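Tol-Pal system protein TolB (Acinetobacter baumannii, PDB 7MX5) probably serves as the periplasmic component of the Tol-Pal system, which supports outer-membrane invagination during cell division and the integrity of that membrane. Local coordinates at residues A[274-279]-A[283-288]; A[263-268]-A[287-292]. One frame throughout, in Å; residues are numbered along the deposited sequence.

Contact 1. Residues A[274-279]-A[283-288]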
loop_
_atom_site.group_PDB
_atom_site.type_symbol
_atom_site.label_atom_id
_atom_site.label_comp_id
_atom_site.label_asym_id
_atom_site.label_seq_id
_atom_site.Cartn_x
_atom_site.Cartn_y
_atom_site.Cartn_z
ATOM N N PHE A 274 -6.584 -17.115 -6.043
ATOM C CA PHE A 274 -5.808 -17.943 -5.130
ATOM C C PHE A 274 -4.716 -18.660 -5.909
ATOM O O PHE A 274 -4.786 -18.801 -7.133
ATOM C CB PHE A 274 -6.697 -18.955 -4.394
ATOM C CG PHE A 274 -7.353 -19.958 -5.299
ATOM C CD1 PHE A 274 -8.425 -19.598 -6.102
ATOM C CD2 PHE A 274 -6.893 -21.263 -5.352
ATOM C CE1 PHE A 274 -9.026 -20.519 -6.935
ATOM C CE2 PHE A 274 -7.489 -22.187 -6.185
ATOM C CZ PHE A 274 -8.557 -21.815 -6.979
ATOM N N THR A 275 -3.704 -19.113 -5.173
ATOM C CA THR A 275 -2.600 -19.875 -5.739
ATOM C C THR A 275 -2.907 -21.364 -5.659
ATOM O O THR A 275 -3.520 -21.832 -4.694
ATOM C CB THR A 275 -1.297 -19.561 -4.999
ATOM O OG1 THR A 275 -1.005 -18.164 -5.117
ATOM C CG2 THR A 275 -0.139 -20.369 -5.567
ATOM N N SER A 276 -2.483 -22.107 -6.679
ATOM C CA SER A 276 -2.839 -23.512 -6.775
ATOM C C SER A 276 -1.734 -24.290 -7.474
ATOM O O SER A 276 -1.132 -23.800 -8.434
ATOM C CB SER A 276 -4.154 -23.681 -7.537
ATOM O OG SER A 276 -4.460 -25.054 -7.684
ATOM N N ASP A 277 -1.480 -25.507 -6.990
ATOM C CA ASP A 277 -0.540 -26.430 -7.615
ATOM C C ASP A 277 -1.250 -27.598 -8.292
ATOM O O ASP A 277 -0.617 -28.615 -8.595
ATOM C CB ASP A 277 0.464 -26.949 -6.585
ATOM C CG ASP A 277 1.777 -27.388 -7.213
ATOM O OD1 ASP A 277 2.502 -26.520 -7.744
ATOM O OD2 ASP A 277 2.083 -28.598 -7.176
ATOM N N ARG A 278 -2.557 -27.471 -8.540
ATOM C CA ARG A 278 -3.327 -28.575 -9.105
ATOM C C ARG A 278 -2.905 -28.916 -10.528
ATOM O O ARG A 278 -3.219 -30.012 -11.006
ATOM C CB ARG A 278 -4.820 -28.245 -9.073
ATOM C CG ARG A 278 -5.209 -27.027 -9.894
ATOM C CD ARG A 278 -6.678 -27.067 -10.270
ATOM N NE ARG A 278 -7.515 -26.424 -9.264
ATOM C CZ ARG A 278 -8.834 -26.316 -9.347
ATOM N NH1 ARG A 278 -9.501 -26.783 -10.389
ATOM N NH2 ARG A 278 -9.500 -25.729 -8.357
ATOM N N GLY A 279 -2.208 -28.016 -11.213
ATOM C CA GLY A 279 -1.705 -28.274 -12.543
ATOM C C GLY A 279 -0.267 -28.730 -12.610
ATOM O O GLY A 279 0.269 -28.882 -13.713
ATOM N N GLN A 283 0.144 -21.717 -9.888
ATOM C CA GLN A 283 -0.498 -20.746 -10.759
ATOM C C GLN A 283 -1.603 -20.036 -9.987
ATOM O O GLN A 283 -2.030 -20.485 -8.920
ATOM C CB GLN A 283 -1.075 -21.407 -12.020
ATOM C CG GLN A 283 -0.039 -22.072 -12.914
ATOM C CD GLN A 283 1.011 -21.103 -13.426
ATOM O OE1 GLN A 283 0.773 -19.898 -13.518
ATOM N NE2 GLN A 283 2.181 -21.629 -13.768
ATOM N N ILE A 284 -2.060 -18.917 -10.537
ATOM C CA ILE A 284 -3.119 -18.118 -9.931
ATOM C C ILE A 284 -4.428 -18.455 -10.631
ATOM O O ILE A 284 -4.545 -18.305 -11.853
ATOM C CB ILE A 284 -2.814 -16.615 -10.021
ATOM C CG1 ILE A 284 -1.699 -16.241 -9.044
ATOM C CG2 ILE A 284 -4.067 -15.799 -9.734
ATOM C CD1 ILE A 284 -1.235 -14.815 -9.182
ATOM N N TYR A 285 -5.407 -18.910 -9.859
ATOM C CA TYR A 285 -6.717 -19.279 -10.370
ATOM C C TYR A 285 -7.777 -18.339 -9.812
ATOM O O TYR A 285 -7.547 -17.602 -8.850
ATOM C CB TYR A 285 -7.050 -20.734 -10.018
ATOM C CG TYR A 285 -6.199 -21.752 -10.744
ATOM C CD1 TYR A 285 -4.873 -21.958 -10.387
ATOM C CD2 TYR A 285 -6.720 -22.508 -11.785
ATOM C CE1 TYR A 285 -4.092 -22.888 -11.044
ATOM C CE2 TYR A 285 -5.945 -23.441 -12.451
ATOM C CZ TYR A 285 -4.631 -23.626 -12.076
ATOM O OH TYR A 285 -3.854 -24.552 -12.733
ATOM N N ARG A 286 -8.954 -18.373 -10.432
ATOM C CA ARG A 286 -10.081 -17.534 -10.042
ATOM C C ARG A 286 -11.282 -18.422 -9.755
ATOM O O ARG A 286 -11.752 -19.141 -10.643
ATOM C CB ARG A 286 -10.415 -16.517 -11.137
ATOM C CG ARG A 286 -11.611 -15.629 -10.822
ATOM C CD ARG A 286 -12.120 -14.925 -12.071
ATOM N NE ARG A 286 -13.279 -14.084 -11.797
ATOM C CZ ARG A 286 -14.539 -14.472 -11.944
ATOM N NH1 ARG A 286 -14.843 -15.691 -12.356
ATOM N NH2 ARG A 286 -15.518 -13.616 -11.665
ATOM N N TYR A 287 -11.777 -18.372 -8.520
ATOM C CA TYR A 287 -12.969 -19.108 -8.119
ATOM C C TYR A 287 -14.176 -18.185 -8.216
ATOM O O TYR A 287 -14.221 -17.146 -7.548
ATOM C CB TYR A 287 -12.835 -19.655 -6.698
ATOM C CG TYR A 287 -14.065 -20.397 -6.216
ATOM C CD1 TYR A 287 -14.213 -21.758 -6.446
ATOM C CD2 TYR A 287 -15.083 -19.734 -5.540
ATOM C CE1 TYR A 287 -15.335 -22.438 -6.012
ATOM C CE2 TYR A 287 -16.208 -20.406 -5.102
ATOM C CZ TYR A 287 -16.330 -21.758 -5.341
ATOM O OH TYR A 287 -17.449 -22.429 -4.906
ATOM N N ASP A 288 -15.156 -18.573 -9.026
ATOM C CA ASP A 288 -16.372 -17.792 -9.211
ATOM C C ASP A 288 -17.394 -18.182 -8.149
ATOM O O ASP A 288 -17.745 -19.360 -8.022
ATOM C CB ASP A 288 -16.939 -18.013 -10.612
ATOM C CG ASP A 288 -18.020 -17.014 -10.967
ATOM O OD1 ASP A 288 -17.757 -15.796 -10.886
ATOM O OD2 ASP A 288 -19.135 -17.446 -11.326
HETATM O O HOH W 1 -1.475 -25.333 -11.070
#
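The carbonyl oxygen of Ser276 is gripped twice: by the backbone N of Gln283, 2.8 Å from Ser276 O, and by a water. That water lies 3.0 Å from Tyr285 OH and also accepts from Gly279 N, so one ordered molecule ties the phenol to the turn that leaves the strand. Between the two strands, Ser276 N donates to Gln283 O, while Phe274 and Tyr285 exchange bonds in both directions; of that pair, Tyr285 N to Phe274 O is the straighter, with 167° at the hydrogen. Thr275 and Ile284 form the non-hydrogen-bonded pair between them, their side chains on the opposite face of the sheet from those of Phe274, Ser276, Gln283 and Tyr285.

On the face that carries Phe274 and Tyr285, these two aromatic residues meet by a CB over a ring. Phe274 places CG between its own N and carbonyl carbon (chi1 64°), and the ring turns toward the partner strand, where Tyr285 CB sits over one face, 4.0 Å from the ring centroid, in a CH-pi contact. Tyr287 N meets the edge of the same ring. The Tyr285 ring extends past Ser276, whose CB approaches CD1 of Tyr285 to 3.4 Å, while Arg278 lays its CG near the phenol end. Ser276 OG also hydrogen-bonds Asn255 OD1, and accepts from Arg278 N at 3.2 Å, closing an ST turn just as the strand ends. The whole is an antiparallel beta hairpin, strands 271-276 and 283-288 being the two middle strands of a four-stranded propeller blade.

Contact 2. Residues A[263-268]-A[287-292]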
loop_
_atom_site.group_PDB
_atom_site.type_symbol
_atom_site.label_atom_id
_atom_site.label_comp_id
_atom_site.label_asym_id
_atom_site.label_seq_id
_atom_site.Cartn_x
_atom_site.Cartn_y
_atom_site.Cartn_z
ATOM N N ALA A 263 -6.109 -16.737 -0.402
ATOM C CA ALA A 263 -7.262 -16.293 -1.172
ATOM C C ALA A 263 -7.475 -14.797 -0.981
ATOM O O ALA A 263 -7.370 -14.284 0.137
ATOM C CB ALA A 263 -8.522 -17.058 -0.763
ATOM N N ARG A 264 -7.774 -14.101 -2.077
ATOM C CA ARG A 264 -7.984 -12.657 -2.065
ATOM C C ARG A 264 -9.231 -12.332 -2.872
ATOM O O ARG A 264 -9.325 -12.704 -4.046
ATOM C CB ARG A 264 -6.770 -11.916 -2.634
ATOM C CG ARG A 264 -5.457 -12.239 -1.938
ATOM C CD ARG A 264 -5.051 -11.122 -0.993
ATOM N NE ARG A 264 -3.900 -11.488 -0.176
ATOM C CZ ARG A 264 -2.911 -10.664 0.139
ATOM N NH1 ARG A 264 -2.892 -9.412 -0.289
ATOM N NH2 ARG A 264 -1.915 -11.106 0.902
ATOM N N TYR A 265 -10.176 -11.632 -2.247
ATOM C CA TYR A 265 -11.425 -11.285 -2.912
ATOM C C TYR A 265 -11.184 -10.345 -4.085
ATOM O O TYR A 265 -10.305 -9.479 -4.040
ATOM C CB TYR A 265 -12.386 -10.616 -1.931
ATOM C CG TYR A 265 -13.059 -11.541 -0.946
ATOM C CD1 TYR A 265 -14.170 -12.288 -1.312
ATOM C CD2 TYR A 265 -12.603 -11.642 0.360
ATOM C CE1 TYR A 265 -14.794 -13.128 -0.408
ATOM C CE2 TYR A 265 -13.223 -12.471 1.272
ATOM C CZ TYR A 265 -14.318 -13.210 0.884
ATOM O OH TYR A 265 -14.934 -14.041 1.793
ATOM N N THR A 266 -11.979 -10.513 -5.138
ATOM C CA THR A 266 -12.029 -9.488 -6.169
ATOM C C THR A 266 -12.855 -8.303 -5.668
ATOM O O THR A 266 -13.845 -8.497 -4.958
ATOM C CB THR A 266 -12.639 -10.042 -7.457
ATOM O OG1 THR A 266 -13.910 -10.637 -7.171
ATOM C CG2 THR A 266 -11.723 -11.088 -8.078
ATOM N N PRO A 267 -12.471 -7.070 -6.013
ATOM C CA PRO A 267 -13.164 -5.899 -5.448
ATOM C C PRO A 267 -14.632 -5.796 -5.832
ATOM O O PRO A 267 -15.353 -4.999 -5.218
ATOM C CB PRO A 267 -12.362 -4.711 -5.996
ATOM C CG PRO A 267 -11.652 -5.244 -7.193
ATOM C CD PRO A 267 -11.362 -6.684 -6.900
ATOM N N ASP A 268 -15.101 -6.566 -6.812
ATOM C CA ASP A 268 -16.509 -6.557 -7.186
ATOM C C ASP A 268 -17.340 -7.555 -6.391
ATOM O O ASP A 268 -18.562 -7.609 -6.576
ATOM C CB ASP A 268 -16.662 -6.836 -8.687
ATOM C CG ASP A 268 -15.907 -8.075 -9.137
ATOM O OD1 ASP A 268 -15.586 -8.932 -8.286
ATOM O OD2 ASP A 268 -15.633 -8.192 -10.350
ATOM N N TYR A 287 -11.777 -18.372 -8.520
ATOM C CA TYR A 287 -12.969 -19.108 -8.119
ATOM C C TYR A 287 -14.176 -18.185 -8.216
ATOM O O TYR A 287 -14.221 -17.146 -7.548
ATOM C CB TYR A 287 -12.835 -19.655 -6.698
ATOM C CG TYR A 287 -14.065 -20.397 -6.216
ATOM C CD1 TYR A 287 -14.213 -21.758 -6.446
ATOM C CD2 TYR A 287 -15.083 -19.734 -5.540
ATOM C CE1 TYR A 287 -15.335 -22.438 -6.012
ATOM C CE2 TYR A 287 -16.208 -20.406 -5.102
ATOM C CZ TYR A 287 -16.330 -21.758 -5.341
ATOM O OH TYR A 287 -17.449 -22.429 -4.906
ATOM N N ASP A 288 -15.156 -18.573 -9.026
ATOM C CA ASP A 288 -16.372 -17.792 -9.211
ATOM C C ASP A 288 -17.394 -18.182 -8.149
ATOM O O ASP A 288 -17.745 -19.360 -8.022
ATOM C CB ASP A 288 -16.939 -18.013 -10.612
ATOM C CG ASP A 288 -18.020 -17.014 -10.967
ATOM O OD1 ASP A 288 -17.757 -15.796 -10.886
ATOM O OD2 ASP A 288 -19.135 -17.446 -11.326
ATOM N N PHE A 289 -17.870 -17.193 -7.388
ATOM C CA PHE A 289 -18.894 -17.465 -6.382
ATOM C C PHE A 289 -20.208 -17.898 -7.018
ATOM O O PHE A 289 -20.939 -18.709 -6.437
ATOM C CB PHE A 289 -19.125 -16.232 -5.509
ATOM C CG PHE A 289 -18.033 -15.974 -4.512
ATOM C CD1 PHE A 289 -17.642 -16.955 -3.619
ATOM C CD2 PHE A 289 -17.405 -14.740 -4.460
ATOM C CE1 PHE A 289 -16.640 -16.714 -2.698
ATOM C CE2 PHE A 289 -16.402 -14.492 -3.541
ATOM C CZ PHE A 289 -16.020 -15.482 -2.659
ATOM N N GLY A 290 -20.523 -17.375 -8.201
ATOM C CA GLY A 290 -21.792 -17.642 -8.849
ATOM C C GLY A 290 -22.052 -19.100 -9.167
ATOM O O GLY A 290 -23.065 -19.661 -8.736
ATOM N N ASN A 291 -21.152 -19.728 -9.922
ATOM C CA ASN A 291 -21.321 -21.114 -10.336
ATOM C C ASN A 291 -20.328 -22.066 -9.683
ATOM O O ASN A 291 -20.380 -23.270 -9.952
ATOM C CB ASN A 291 -21.219 -21.225 -11.863
ATOM C CG ASN A 291 -19.871 -20.790 -12.395
ATOM O OD1 ASN A 291 -19.030 -20.280 -11.655
ATOM N ND2 ASN A 291 -19.655 -20.991 -13.690
ATOM N N GLY A 292 -19.430 -21.564 -8.839
ATOM C CA GLY A 292 -18.460 -22.422 -8.188
ATOM C C GLY A 292 -17.344 -22.917 -9.076
ATOM O O GLY A 292 -16.652 -23.869 -8.704
#
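Tyr265 and Phe289 touch at the margins of their rings, CE1 of Tyr265 3.5 Å from CZ of Phe289, and they alone carry this small contact. The centroids are 5.9 Å apart and the planes inclined by 34°, and neither ring lies over the face of the other. From the side of Phe289, the tyrosine arrives at the ring edge, its CD1 close to the phenylalanine plane and 3.8 Å from CE2 of Phe289. The touch is apolar, carbon on carbon, and no hydrogen bond joins the two segments.

One step outward, each ring is set by its own surroundings. Phe289 swings CG away from its carbonyl carbon and beside its N (chi1 -75°), which carries the ring toward Tyr265; it also meets the ring of Phe272, and its backbone pairs with Lys270. The phenol end of Tyr265 has a weak hydrogen bond from Gln242, a residue that Phe289 touches as well. After Phe289 the chain bends back, and a weak bond from Gly292 N to Asp288 O spans the turn.

The two rings lie between their own blade and the preceding one. Strand 263-265 is an outermost strand of its sheet, separated from strand 283-288 by strand 271-276, and the rings meet near the start of that intervening strand, beside Phe272. Beyond them, Tyr265 packs on strand 227-232 and Phe289 on strand 239-244, both of the preceding four-stranded sheet.

How the contacts relate
Both contacts belong to one four-stranded blade of the beta propeller. Contact 1 joins neighbouring strands through backbone pairing, whereas contact 2 is a single ring-to-ring touch of little area, between strand 263-265 and the turn after strand 283-288. Their centres lie about 12 Å apart, on the same side of the chain's centre. Tyr287 and Asp288 are common to both, so the strand that pairs in contact 1 runs directly into the turn carrying Phe289. The two also touch, Phe274 CB lying 4.2 Å from Ala263 CA. Phe272 supplies a further bridge, its ring meeting those of Tyr287 and Phe289.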